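Local atomic coordinates of globin protein (Ramazzottius varieornatus, PDB entry 5ZIQ), a protein that binds heme with its iron held between two histidines and, as a member of the globin family, may bind or carry oxygen. Residues Lys110-Glu124 against Ser159-Glu171. Residues are numbered along the deposited sequence; the frame is centred on the assembly and turned at random. Where two conformers were deposited one is given.
Sequences KRVGRQHKTVPGFQE and SWTTEKIREGFRE. With HEM (protoporphyrin IX containing Fe), chain E; SO4 (sulfate ion), chain G.
Gly113 and Gly168 let segments 110-115 and 159-170, from the F and H helices of this globin fold, cross at -51° with axes only 6.2 Å apart. A side chain at either glycine would run into the facing backbone; instead Gly113 CA lies 3.2 Å from Ile165 O and Gly168 CA 3.3 Å from Lys110 O, both CA-H...O contacts.

Apolar packing leads from this crossing to the heme. Val112 CG1 meets Ile165 CG2, and both residues also touch the porphyrin. Phe169 holds its ring on the far side of CB from the backbone N (chi1 -175°), which brings it against the start of the His116-Val119 turn, with His116 O at the ring edge, while Phe122 CD2 comes within 3.6 Å of Phe169 CE1, the planes at 52°.

Among the charged pairs, Lys117 NZ forms a hydrogen-bonded salt bridge to the C-terminal Glu171 OXT at 2.9 Å. Arg166 grips Glu124 OE2 side-on through NE and NH2, both from one face of the carboxylate; Arg170 lays CG and CD against the same carboxylate, but no N-H of its guanidinium points at OE2. With an alanine in place of Glu124, both arginines would probably lose this carboxylate and the Arg166 guanidinium be free to turn.

Opposite His88 on the heme iron, His116 donates from ND1 to Val112 O, which probably orients the imidazole whose NE2 binds the iron at 2.0 Å.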
# COMPACT_ATOMS: atom_id res chain seq x y z
N LYS A 110 1.59 12.47 2.19
CA LYS A 110 2.41 13.36 1.35
C LYS A 110 3.90 13.11 1.57
O LYS A 110 4.67 13.14 0.62
CB LYS A 110 2.05 14.84 1.58
CG LYS A 110 0.64 15.18 1.11
CD LYS A 110 0.23 16.59 1.48
CE LYS A 110 -1.27 16.75 1.35
NZ LYS A 110 -1.71 18.14 1.67
N ARG A 111 4.31 12.78 2.81
CA ARG A 111 5.70 12.41 3.05
C ARG A 111 6.14 11.19 2.21
O ARG A 111 7.22 11.21 1.60
CB ARG A 111 5.95 12.14 4.53
CG ARG A 111 7.37 11.62 4.81
CD ARG A 111 7.73 11.62 6.27
NE ARG A 111 7.97 12.98 6.71
CZ ARG A 111 7.24 13.65 7.60
NH1 ARG A 111 6.18 13.08 8.18
NH2 ARG A 111 7.57 14.90 7.91
N VAL A 112 5.29 10.16 2.13
CA VAL A 112 5.61 8.96 1.33
C VAL A 112 5.90 9.39 -0.11
O VAL A 112 6.88 8.96 -0.70
CB VAL A 112 4.42 7.97 1.34
CG1 VAL A 112 4.64 6.84 0.34
CG2 VAL A 112 4.21 7.39 2.73
N GLY A 113 5.04 10.25 -0.66
CA GLY A 113 5.25 10.73 -2.03
C GLY A 113 6.56 11.48 -2.19
O GLY A 113 7.31 11.21 -3.14
N ARG A 114 6.84 12.39 -1.26
CA ARG A 114 8.08 13.17 -1.27
C ARG A 114 9.32 12.27 -1.19
O ARG A 114 10.36 12.60 -1.76
CB ARG A 114 8.06 14.20 -0.14
CG ARG A 114 9.32 15.04 0.01
CD ARG A 114 9.00 16.39 0.64
NE ARG A 114 7.66 16.44 1.19
CZ ARG A 114 7.31 15.96 2.38
NH1 ARG A 114 8.23 15.38 3.15
NH2 ARG A 114 6.06 16.05 2.80
N GLN A 115 9.20 11.13 -0.50
CA GLN A 115 10.29 10.17 -0.36
C GLN A 115 10.69 9.43 -1.63
O GLN A 115 11.76 8.85 -1.66
CB GLN A 115 10.01 9.20 0.78
CG GLN A 115 10.09 9.86 2.15
CD GLN A 115 9.55 8.95 3.24
OE1 GLN A 115 8.59 8.21 3.04
NE2 GLN A 115 10.16 9.01 4.41
N HIS A 116 9.83 9.44 -2.66
CA HIS A 116 10.19 8.83 -3.97
C HIS A 116 10.77 9.78 -5.01
O HIS A 116 11.17 9.34 -6.07
CB HIS A 116 8.98 8.08 -4.57
CG HIS A 116 8.53 6.94 -3.72
ND1 HIS A 116 7.83 7.13 -2.54
CD2 HIS A 116 8.69 5.60 -3.85
CE1 HIS A 116 7.59 5.97 -1.98
NE2 HIS A 116 8.09 5.02 -2.75
N LYS A 117 10.81 11.08 -4.70
CA LYS A 117 11.27 12.09 -5.67
C LYS A 117 12.61 11.81 -6.32
O LYS A 117 12.80 12.02 -7.53
CB LYS A 117 11.30 13.46 -5.00
CG LYS A 117 9.93 14.10 -4.91
CD LYS A 117 9.97 15.28 -3.94
CE LYS A 117 10.47 16.55 -4.61
NZ LYS A 117 10.31 17.72 -3.70
N THR A 118 13.53 11.32 -5.49
CA THR A 118 14.91 11.06 -5.89
C THR A 118 15.29 9.59 -6.06
O THR A 118 16.48 9.28 -6.26
CB THR A 118 15.85 11.63 -4.82
OG1 THR A 118 15.60 10.96 -3.58
CG2 THR A 118 15.60 13.10 -4.67
N VAL A 119 14.32 8.69 -5.96
CA VAL A 119 14.56 7.27 -6.26
C VAL A 119 14.92 7.22 -7.74
O VAL A 119 14.11 7.67 -8.57
CB VAL A 119 13.33 6.39 -5.97
CG1 VAL A 119 13.56 4.99 -6.53
CG2 VAL A 119 13.06 6.30 -4.48
N PRO A 120 16.12 6.68 -8.09
CA PRO A 120 16.50 6.55 -9.50
C PRO A 120 15.46 5.77 -10.28
O PRO A 120 14.95 4.76 -9.79
CB PRO A 120 17.79 5.74 -9.43
CG PRO A 120 18.39 6.14 -8.13
CD PRO A 120 17.20 6.21 -7.20
N GLY A 121 15.12 6.27 -11.46
CA GLY A 121 14.17 5.59 -12.34
C GLY A 121 12.70 5.72 -11.97
O GLY A 121 11.86 5.19 -12.68
N PHE A 122 12.40 6.41 -10.88
CA PHE A 122 11.02 6.51 -10.42
C PHE A 122 10.24 7.54 -11.22
O PHE A 122 10.76 8.63 -11.52
CB PHE A 122 10.94 6.83 -8.93
CG PHE A 122 9.59 6.55 -8.34
CD1 PHE A 122 9.25 5.26 -7.91
CD2 PHE A 122 8.64 7.56 -8.27
CE1 PHE A 122 7.98 5.01 -7.40
CE2 PHE A 122 7.38 7.31 -7.76
CZ PHE A 122 7.06 6.04 -7.34
N GLN A 123 9.01 7.18 -11.56
CA GLN A 123 8.04 8.05 -12.23
C GLN A 123 6.79 8.14 -11.36
O GLN A 123 6.40 7.13 -10.77
CB GLN A 123 7.59 7.42 -13.55
CG GLN A 123 8.61 7.24 -14.65
CD GLN A 123 7.96 6.62 -15.88
OE1 GLN A 123 8.52 5.70 -16.49
NE2 GLN A 123 6.77 7.11 -16.25
N GLU A 124 6.15 9.31 -11.31
CA GLU A 124 4.89 9.48 -10.55
C GLU A 124 3.81 8.44 -10.92
O GLU A 124 2.99 8.03 -10.07
CB GLU A 124 4.35 10.89 -10.79
CG GLU A 124 3.19 11.28 -9.88
CD GLU A 124 2.56 12.61 -10.30
OE1 GLU A 124 3.13 13.31 -11.17
OE2 GLU A 124 1.50 12.95 -9.76
N SER A 159 -7.53 4.44 -3.89
CA SER A 159 -7.41 5.53 -4.88
C SER A 159 -7.13 6.88 -4.21
O SER A 159 -6.24 7.62 -4.63
CB SER A 159 -8.66 5.64 -5.75
OG SER A 159 -8.73 4.54 -6.62
N TRP A 160 -7.86 7.16 -3.13
CA TRP A 160 -7.71 8.42 -2.42
C TRP A 160 -6.30 8.52 -1.81
O TRP A 160 -5.64 9.56 -1.94
CB TRP A 160 -8.80 8.53 -1.36
CG TRP A 160 -8.75 9.77 -0.53
CD1 TRP A 160 -9.37 10.97 -0.79
CD2 TRP A 160 -8.06 9.94 0.70
NE1 TRP A 160 -9.09 11.88 0.21
CE2 TRP A 160 -8.30 11.27 1.14
CE3 TRP A 160 -7.26 9.10 1.50
CZ2 TRP A 160 -7.77 11.78 2.33
CZ3 TRP A 160 -6.73 9.61 2.68
CH2 TRP A 160 -6.98 10.94 3.08
N THR A 161 -5.82 7.44 -1.18
CA THR A 161 -4.44 7.47 -0.67
C THR A 161 -3.42 7.73 -1.76
O THR A 161 -2.48 8.50 -1.54
CB THR A 161 -4.02 6.19 0.12
OG1 THR A 161 -3.94 5.05 -0.75
CG2 THR A 161 -4.98 5.92 1.25
N THR A 162 -3.58 7.11 -2.94
CA THR A 162 -2.62 7.34 -4.06
C THR A 162 -2.58 8.79 -4.48
O THR A 162 -1.49 9.33 -4.76
CB THR A 162 -2.99 6.47 -5.27
OG1 THR A 162 -2.82 5.12 -4.89
CG2 THR A 162 -2.09 6.76 -6.52
N GLU A 163 -3.76 9.41 -4.56
CA GLU A 163 -3.84 10.82 -4.90
C GLU A 163 -3.03 11.67 -3.91
O GLU A 163 -2.31 12.58 -4.33
CB GLU A 163 -5.30 11.26 -5.00
CG GLU A 163 -5.51 12.56 -5.77
CD GLU A 163 -5.32 13.80 -4.92
OE1 GLU A 163 -4.70 14.77 -5.44
OE2 GLU A 163 -5.80 13.83 -3.76
N LYS A 164 -3.10 11.35 -2.62
CA LYS A 164 -2.36 12.14 -1.62
C LYS A 164 -0.87 11.89 -1.70
O LYS A 164 -0.07 12.82 -1.54
CB LYS A 164 -2.88 11.90 -0.19
CG LYS A 164 -4.37 12.17 -0.00
CD LYS A 164 -4.78 13.53 -0.56
CE LYS A 164 -6.26 13.79 -0.35
NZ LYS A 164 -6.69 15.13 -0.85
N ILE A 165 -0.50 10.64 -1.92
CA ILE A 165 0.91 10.29 -2.13
C ILE A 165 1.43 11.05 -3.36
O ILE A 165 2.49 11.65 -3.29
CB ILE A 165 1.11 8.76 -2.26
CG1 ILE A 165 0.80 8.10 -0.91
CG2 ILE A 165 2.54 8.43 -2.68
CD1 ILE A 165 0.67 6.58 -0.95
N ARG A 166 0.66 11.07 -4.44
CA ARG A 166 1.07 11.79 -5.65
C ARG A 166 1.23 13.29 -5.42
O ARG A 166 2.18 13.89 -5.94
CB ARG A 166 0.07 11.52 -6.77
CG ARG A 166 0.19 10.11 -7.33
CD ARG A 166 -0.81 9.92 -8.45
NE ARG A 166 -0.61 10.95 -9.47
CZ ARG A 166 -1.37 11.11 -10.54
NH1 ARG A 166 -2.41 10.30 -10.76
NH2 ARG A 166 -1.10 12.08 -11.40
N GLU A 167 0.35 13.88 -4.61
CA GLU A 167 0.46 15.31 -4.21
C GLU A 167 1.79 15.58 -3.53
O GLU A 167 2.45 16.57 -3.84
CB GLU A 167 -0.67 15.71 -3.26
CG GLU A 167 -2.01 15.95 -3.91
CD GLU A 167 -3.10 16.33 -2.92
OE1 GLU A 167 -4.27 16.41 -3.33
OE2 GLU A 167 -2.79 16.58 -1.73
N GLY A 168 2.19 14.69 -2.63
CA GLY A 168 3.47 14.82 -1.95
C GLY A 168 4.63 14.73 -2.91
O GLY A 168 5.58 15.48 -2.79
N PHE A 169 4.56 13.80 -3.86
CA PHE A 169 5.58 13.67 -4.89
C PHE A 169 5.74 14.94 -5.72
O PHE A 169 6.86 15.31 -6.07
CB PHE A 169 5.29 12.47 -5.79
CG PHE A 169 6.36 12.18 -6.81
CD1 PHE A 169 7.45 11.37 -6.50
CD2 PHE A 169 6.26 12.71 -8.10
CE1 PHE A 169 8.42 11.08 -7.46
CE2 PHE A 169 7.23 12.43 -9.06
CZ PHE A 169 8.32 11.62 -8.73
N ARG A 170 4.62 15.60 -6.02
CA ARG A 170 4.60 16.78 -6.91
C ARG A 170 4.93 18.10 -6.21
O ARG A 170 5.05 19.15 -6.87
CB ARG A 170 3.26 16.87 -7.66
CG ARG A 170 3.07 15.78 -8.70
CD ARG A 170 2.29 16.26 -9.91
NE ARG A 170 0.86 16.43 -9.64
CZ ARG A 170 -0.03 16.85 -10.55
NH1 ARG A 170 0.33 17.13 -11.79
NH2 ARG A 170 -1.31 16.98 -10.20
N GLU A 171 5.09 18.05 -4.89
CA GLU A 171 5.50 19.23 -4.12
C GLU A 171 6.94 19.65 -4.36
O GLU A 171 7.27 20.83 -4.25
CB GLU A 171 5.24 19.02 -2.64
CG GLU A 171 3.88 19.51 -2.21
CD GLU A 171 3.31 18.74 -1.04
OE1 GLU A 171 4.09 18.25 -0.19
OE2 GLU A 171 2.06 18.64 -0.98
OXT GLU A 171 7.82 18.83 -4.65
CHA HEM E . 10.92 3.84 -0.59
CHB HEM E . 9.96 1.71 -4.82
CHC HEM E . 5.28 3.05 -4.22
CHD HEM E . 6.22 3.45 0.52
C1A HEM E . 11.08 3.22 -1.81
C2A HEM E . 12.32 2.94 -2.42
C3A HEM E . 12.06 2.33 -3.61
C4A HEM E . 10.65 2.23 -3.75
CMA HEM E . 13.08 1.84 -4.60
CAA HEM E . 13.68 3.25 -1.84
CBA HEM E . 14.50 1.98 -1.60
CGA HEM E . 13.89 1.17 -0.48
O1A HEM E . 13.58 1.73 0.60
O2A HEM E . 13.69 -0.05 -0.62
C1B HEM E . 8.59 1.94 -5.05
C2B HEM E . 7.93 1.65 -6.27
C3B HEM E . 6.62 2.02 -6.13
C4B HEM E . 6.47 2.54 -4.76
CMB HEM E . 8.58 1.05 -7.50
CAB HEM E . 5.55 1.91 -7.14
CBB HEM E . 5.42 0.78 -7.84
C1C HEM E . 5.08 3.19 -2.86
C2C HEM E . 3.86 3.22 -2.18
C3C HEM E . 4.14 3.31 -0.82
C4C HEM E . 5.55 3.34 -0.67
CMC HEM E . 2.50 3.17 -2.82
CAC HEM E . 3.20 3.37 0.31
CBC HEM E . 1.90 3.51 0.15
C1D HEM E . 7.60 3.65 0.55
C2D HEM E . 8.28 4.05 1.79
C3D HEM E . 9.58 4.15 1.49
C4D HEM E . 9.70 3.83 0.05
CMD HEM E . 7.62 4.28 3.14
CAD HEM E . 10.71 4.54 2.43
CBD HEM E . 11.05 6.00 2.19
CGD HEM E . 12.16 6.46 3.10
O1D HEM E . 12.47 5.78 4.10
O2D HEM E . 12.78 7.53 2.85
NA HEM E . 10.07 2.82 -2.64
NB HEM E . 7.69 2.48 -4.22
NC HEM E . 6.08 3.27 -1.92
ND HEM E . 8.48 3.53 -0.47
FE HEM E . 8.11 3.04 -2.27
S SO4 G . 10.65 15.12 5.18
O1 SO4 G . 9.34 15.60 5.69
O2 SO4 G . 10.43 14.21 4.03
O3 SO4 G . 11.46 16.29 4.74
O4 SO4 G . 11.36 14.38 6.25